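Glucosidase (Croceicoccus marinus, PDB 5Z3K) probably hydrolyses O-glycosidic bonds as a beta-glucosidase of glycoside hydrolase family 39. Local coordinates at residues A[84-89]-A[131-136]. Residues are numbered along the deposited sequence; the frame is centred on the assembly and turned at random.
Sequences ASYNFA and ENIVRH
Tyr86 OH and Asn132 ND2, one from each segment, both hydrogen-bond to the carbonyl O of Pro80. The phenol oxygen also lies 3.3 Å from Asn132 CB, and the two side chains cross at about a right angle. Next to this pair, the rings of Phe88 and His136 lie face to face, their planes only 3° apart and their centroids separated by 3.5 Å. A chi1 of 176° sets His136 CG anti to its backbone N, and CG lies 3.4 Å from Phe88 CE2. The opposite face of the phenyl carries Tyr86 CB, offset toward the rim. Both imidazole nitrogens are occupied, ND1 by Trp141 O and NE2 by Asp92 OD1, which probably fixes the ring's rotation and keeps it flat against Phe88. Ile133 CG1 fills the corner, 4.0 Å from Tyr86 CE2 and equally far from Phe88 CE1, at the edge of each ring. An alanine at Phe88 would probably open a gap over the imidazole and beside Ile133, stripping His136 of its stacking partner. Thus the loop leading into helix 89-100 packs on helix 123-138, the next outer helix of the (beta/alpha)8 TIM barrel.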
ATOM      1  N   ALA A  84     -27.584  18.354   2.527  1.00 21.19           N
ATOM      2  CA  ALA A  84     -28.280  17.864   1.343  1.00 24.44           C
ATOM      3  C   ALA A  84     -27.532  18.184   0.053  1.00 21.53           C
ATOM      4  O   ALA A  84     -27.841  17.589  -0.983  1.00 19.89           O
ATOM      5  CB  ALA A  84     -29.696  18.443   1.290  1.00 23.42           C
ATOM      6  N   SER A  85     -26.557  19.101   0.085  1.00 19.10           N
ATOM      7  CA  SER A  85     -25.789  19.437  -1.111  1.00 21.73           C
ATOM      8  C   SER A  85     -24.673  18.440  -1.402  1.00 22.20           C
ATOM      9  O   SER A  85     -24.036  18.541  -2.459  1.00 20.92           O
ATOM     10  CB  SER A  85     -25.172  20.840  -0.986  1.00 21.45           C
ATOM     11  OG  SER A  85     -26.162  21.846  -0.804  1.00 24.80           O
ATOM     12  N   TYR A  86     -24.427  17.498  -0.496  1.00 19.69           N
ATOM     13  CA  TYR A  86     -23.320  16.557  -0.586  1.00 17.54           C
ATOM     14  C   TYR A  86     -23.835  15.178  -0.974  1.00 22.63           C
ATOM     15  O   TYR A  86     -24.974  14.819  -0.677  1.00 22.43           O
ATOM     16  CB  TYR A  86     -22.572  16.468   0.745  1.00 17.17           C
ATOM     17  CG  TYR A  86     -21.872  17.747   1.119  1.00 17.57           C
ATOM     18  CD1 TYR A  86     -22.591  18.841   1.597  1.00 23.02           C
ATOM     19  CD2 TYR A  86     -20.495  17.875   0.979  1.00 16.62           C
ATOM     20  CE1 TYR A  86     -21.954  20.028   1.933  1.00 20.63           C
ATOM     21  CE2 TYR A  86     -19.846  19.063   1.317  1.00 15.13           C
ATOM     22  CZ  TYR A  86     -20.592  20.134   1.785  1.00 20.21           C
ATOM     23  OH  TYR A  86     -19.963  21.313   2.116  1.00 21.63           O
ATOM     24  N   ASN A  87     -22.977  14.404  -1.634  1.00 16.71           N
ATOM     25  CA  ASN A  87     -23.326  13.068  -2.127  1.00 18.44           C
ATOM     26  C   ASN A  87     -22.408  12.083  -1.410  1.00 15.72           C
ATOM     27  O   ASN A  87     -21.356  11.694  -1.930  1.00 14.51           O
ATOM     28  CB  ASN A  87     -23.191  13.016  -3.677  1.00 18.22           C
ATOM     29  CG  ASN A  87     -23.371  11.618  -4.252  1.00 17.24           C
ATOM     30  OD1 ASN A  87     -23.978  10.741  -3.631  1.00 17.13           O
ATOM     31  ND2 ASN A  87     -22.825  11.407  -5.448  1.00 18.05           N
ATOM     32  N   PHE A  88     -22.799  11.706  -0.189  1.00 14.91           N
ATOM     33  CA  PHE A  88     -21.966  10.880   0.680  1.00 17.43           C
ATOM     34  C   PHE A  88     -22.299   9.390   0.621  1.00 14.46           C
ATOM     35  O   PHE A  88     -21.537   8.587   1.168  1.00 15.24           O
ATOM     36  CB  PHE A  88     -22.090  11.337   2.144  1.00 13.49           C
ATOM     37  CG  PHE A  88     -21.448  12.677   2.455  1.00 13.98           C
ATOM     38  CD1 PHE A  88     -20.134  12.956   2.094  1.00 16.06           C
ATOM     39  CD2 PHE A  88     -22.155  13.642   3.158  1.00 16.48           C
ATOM     40  CE1 PHE A  88     -19.541  14.183   2.418  1.00 16.31           C
ATOM     41  CE2 PHE A  88     -21.565  14.877   3.491  1.00 16.86           C
ATOM     42  CZ  PHE A  88     -20.259  15.145   3.112  1.00 17.13           C
ATOM     43  N   ALA A  89     -23.393   8.993  -0.030  1.00 16.36           N
ATOM     44  CA  ALA A  89     -23.953   7.665   0.207  1.00 15.94           C
ATOM     45  C   ALA A  89     -22.945   6.560  -0.092  1.00 15.11           C
ATOM     46  O   ALA A  89     -22.677   5.706   0.762  1.00 15.15           O
ATOM     47  CB  ALA A  89     -25.227   7.463  -0.614  1.00 19.32           C
ATOM     48  N   GLU A 131     -13.827  21.221   3.894  1.00 17.76           N
ATOM     49  CA  GLU A 131     -13.914  21.218   5.350  1.00 20.35           C
ATOM     50  C   GLU A 131     -15.124  20.418   5.828  1.00 18.88           C
ATOM     51  O   GLU A 131     -15.024  19.646   6.788  1.00 18.63           O
ATOM     52  CB  GLU A 131     -13.963  22.654   5.878  1.00 21.95           C
ATOM     53  CG  GLU A 131     -14.139  22.766   7.391  1.00 25.55           C
ATOM     54  CD  GLU A 131     -14.159  24.208   7.874  1.00 36.51           C
ATOM     55  OE1 GLU A 131     -13.921  25.119   7.053  1.00 34.61           O
ATOM     56  OE2 GLU A 131     -14.418  24.428   9.077  1.00 39.66           O
ATOM     57  N   ASN A 132     -16.272  20.568   5.165  1.00 20.49           N
ATOM     58  CA  ASN A 132     -17.452  19.828   5.599  1.00 20.78           C
ATOM     59  C   ASN A 132     -17.417  18.364   5.192  1.00 21.51           C
ATOM     60  O   ASN A 132     -18.080  17.543   5.835  1.00 19.25           O
ATOM     61  CB  ASN A 132     -18.727  20.489   5.072  1.00 17.19           C
ATOM     62  CG  ASN A 132     -19.063  21.767   5.825  1.00 24.51           C
ATOM     63  OD1 ASN A 132     -18.601  21.972   6.955  1.00 23.47           O
ATOM     64  ND2 ASN A 132     -19.853  22.637   5.200  1.00 24.80           N
ATOM     65  N   ILE A 133     -16.687  18.012   4.131  1.00 20.23           N
ATOM     66  CA  ILE A 133     -16.430  16.598   3.879  1.00 16.59           C
ATOM     67  C   ILE A 133     -15.639  16.014   5.038  1.00 18.06           C
ATOM     68  O   ILE A 133     -15.936  14.916   5.531  1.00 14.32           O
ATOM     69  CB  ILE A 133     -15.700  16.412   2.534  1.00 20.52           C
ATOM     70  CG1 ILE A 133     -16.652  16.734   1.380  1.00 17.28           C
ATOM     71  CG2 ILE A 133     -15.116  14.995   2.412  1.00 16.48           C
ATOM     72  CD1 ILE A 133     -15.963  17.024   0.083  1.00 14.26           C
ATOM     73  N   VAL A 134     -14.637  16.756   5.514  1.00 15.55           N
ATOM     74  CA  VAL A 134     -13.841  16.285   6.639  1.00 16.23           C
ATOM     75  C   VAL A 134     -14.701  16.195   7.891  1.00 19.09           C
ATOM     76  O   VAL A 134     -14.627  15.217   8.641  1.00 17.24           O
ATOM     77  CB  VAL A 134     -12.616  17.196   6.850  1.00 15.28           C
ATOM     78  CG1 VAL A 134     -11.836  16.782   8.092  1.00 17.13           C
ATOM     79  CG2 VAL A 134     -11.706  17.166   5.620  1.00 16.75           C
ATOM     80  N   ARG A 135     -15.535  17.211   8.133  1.00 19.73           N
ATOM     81  CA  ARG A 135     -16.408  17.190   9.303  1.00 19.37           C
ATOM     82  C   ARG A 135     -17.410  16.047   9.229  1.00 18.33           C
ATOM     83  O   ARG A 135     -17.799  15.493  10.261  1.00 19.20           O
ATOM     84  CB  ARG A 135     -17.143  18.525   9.430  1.00 20.71           C
ATOM     85  CG  ARG A 135     -16.276  19.648   9.957  1.00 20.51           C
ATOM     86  CD  ARG A 135     -17.069  20.940  10.194  1.00 27.61           C
ATOM     87  NE  ARG A 135     -16.159  22.009  10.596  1.00 26.96           N
ATOM     88  CZ  ARG A 135     -15.579  22.083  11.793  1.00 24.89           C
ATOM     89  NH1 ARG A 135     -15.843  21.169  12.721  1.00 30.28           N
ATOM     90  NH2 ARG A 135     -14.740  23.073  12.067  1.00 30.77           N
ATOM     91  N   HIS A 136     -17.848  15.695   8.022  1.00 16.04           N
ATOM     92  CA  HIS A 136     -18.751  14.559   7.881  1.00 16.26           C
ATOM     93  C   HIS A 136     -18.075  13.256   8.301  1.00 18.16           C
ATOM     94  O   HIS A 136     -18.708  12.399   8.929  1.00 15.02           O
ATOM     95  CB  HIS A 136     -19.256  14.476   6.441  1.00 14.22           C
ATOM     96  CG  HIS A 136     -20.106  13.284   6.165  1.00 16.80           C
ATOM     97  ND1 HIS A 136     -21.432  13.204   6.547  1.00 18.95           N
ATOM     98  CD2 HIS A 136     -19.824  12.119   5.536  1.00 16.29           C
ATOM     99  CE1 HIS A 136     -21.926  12.041   6.167  1.00 16.61           C
ATOM    100  NE2 HIS A 136     -20.970  11.361   5.556  1.00 16.62           N
TER